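Local coordinates for protein ketol-acid reductoisomerase (uncultured archaeon GZfos26G2, PDB 4XDY) that converts (2S)-2-acetolactate to (2R)-2,3-dihydroxy-isovalerate by magnesium-dependent methyl migration and NADH-dependent reduction, a step in branched-chain amino-acid biosynthesis, at residues 214-217 / 218-222. Residues are numbered along the deposited sequence; the frame is centred on the assembly and turned at random.
Sequences GFEV and LVEAG
One face of the F215 ring receives the CG2 methyl of V219, one helical turn later. The methyl stands 4.1 Å from the F215 ring centroid and 25° off its normal, so this is a CH-pi contact over the face, displaced toward the rim; CE1 of F215 is its closest ring atom, 3.8 Å from V219 CG2. CG of F215, anti to the backbone N (chi1 176°), sits beside the carbonyl carbon, and although CB points away from 218-222 the ring reaches V219 CG2. Residues of helices 225-254 and 317-327 also pack on this side chain.

The other flat groups are the carboxylates of E216 and E220. These two side chains lie side by side, pointing the same way, with carboxylate planes 28° apart. E216 OE1 and E220 OE2 lie 4.1 Å apart, a like-charge approach probably offset by K276 of the second subunit, which salt-bridges both oxygens. R212 makes a salt bridge and H316 NE2 a hydrogen bond to E216 OE2; K280 of the second subunit salt-bridges E220 OE1.

Along the backbone, hydrogen bonds run from L218 N to G214 O (3.1 Å), V219 N to F215 O (3.0 Å) and E220 N to E216 O (2.8 Å). The fourth, A221 N to V217 O, is weak, as the helix ends. G222 has positive phi, and its N to V219 O hydrogen bond is one of two bonds back into the last turn that define a Schellman motif, the C-terminal cap of helix 205-220 in the knotted domain, at the dimer interface.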
loop_
_atom_site.group_PDB
_atom_site.type_symbol
_atom_site.label_atom_id
_atom_site.label_comp_id
_atom_site.label_asym_id
_atom_site.label_seq_id
_atom_site.Cartn_x
_atom_site.Cartn_y
_atom_site.Cartn_z
ATOM N N GLY A 214 0.979 6.637 13.834
ATOM C CA GLY A 214 2.047 7.504 13.323
ATOM C C GLY A 214 1.630 8.950 13.111
ATOM O O GLY A 214 2.361 9.910 13.497
ATOM N N PHE A 215 0.474 9.125 12.509
ATOM C CA PHE A 215 -0.065 10.441 12.177
ATOM C C PHE A 215 -0.260 11.220 13.506
ATOM O O PHE A 215 0.156 12.372 13.629
ATOM C CB PHE A 215 -1.400 10.264 11.472
ATOM C CG PHE A 215 -2.114 11.566 11.155
ATOM C CD1 PHE A 215 -2.945 12.159 12.131
ATOM C CD2 PHE A 215 -2.064 12.136 9.898
ATOM C CE1 PHE A 215 -3.645 13.302 11.851
ATOM C CE2 PHE A 215 -2.762 13.328 9.625
ATOM C CZ PHE A 215 -3.528 13.887 10.606
ATOM N N GLU A 216 -0.870 10.569 14.501
ATOM C CA GLU A 216 -1.091 11.200 15.802
ATOM C C GLU A 216 0.209 11.629 16.510
ATOM O O GLU A 216 0.323 12.675 17.113
ATOM C CB GLU A 216 -1.928 10.319 16.707
ATOM C CG GLU A 216 -3.374 10.165 16.250
ATOM C CD GLU A 216 -4.224 9.288 17.204
ATOM O OE1 GLU A 216 -3.667 8.815 18.200
ATOM O OE2 GLU A 216 -5.390 9.022 16.868
ATOM N N VAL A 217 1.192 10.762 16.489
ATOM C CA VAL A 217 2.473 11.091 17.036
ATOM C C VAL A 217 3.074 12.355 16.450
ATOM O O VAL A 217 3.551 13.267 17.230
ATOM C CB VAL A 217 3.427 9.873 17.034
ATOM C CG1 VAL A 217 4.864 10.340 17.371
ATOM C CG2 VAL A 217 2.921 8.763 17.967
ATOM N N LEU A 218 3.085 12.467 15.131
ATOM C CA LEU A 218 3.552 13.688 14.495
ATOM C C LEU A 218 2.740 14.927 14.907
ATOM O O LEU A 218 3.326 15.955 15.263
ATOM C CB LEU A 218 3.592 13.497 13.000
ATOM C CG LEU A 218 4.780 12.567 12.542
ATOM C CD1 LEU A 218 4.605 12.388 11.029
ATOM C CD2 LEU A 218 6.104 13.216 12.799
ATOM N N VAL A 219 1.417 14.829 14.794
ATOM C CA VAL A 219 0.552 15.987 15.074
ATOM C C VAL A 219 0.700 16.391 16.541
ATOM O O VAL A 219 0.838 17.581 16.849
ATOM C CB VAL A 219 -0.907 15.717 14.701
ATOM C CG1 VAL A 219 -1.811 16.841 15.218
ATOM C CG2 VAL A 219 -0.970 15.609 13.192
ATOM N N GLU A 220 0.795 15.411 17.441
ATOM C CA GLU A 220 0.917 15.691 18.877
ATOM C C GLU A 220 2.271 16.320 19.231
ATOM O O GLU A 220 2.405 16.948 20.283
ATOM C CB GLU A 220 0.716 14.426 19.715
ATOM C CG GLU A 220 -0.760 13.966 19.710
ATOM C CD GLU A 220 -0.965 12.605 20.372
ATOM O OE1 GLU A 220 -0.085 12.023 21.040
ATOM O OE2 GLU A 220 -2.038 12.072 20.115
ATOM N N ALA A 221 3.274 16.109 18.378
ATOM C CA ALA A 221 4.581 16.724 18.522
ATOM C C ALA A 221 4.713 18.067 17.789
ATOM O O ALA A 221 5.775 18.680 17.812
ATOM C CB ALA A 221 5.658 15.805 17.980
ATOM N N GLY A 222 3.652 18.545 17.217
ATOM C CA GLY A 222 3.609 19.863 16.645
ATOM C C GLY A 222 3.894 19.890 15.149
ATOM O O GLY A 222 3.993 20.969 14.585
#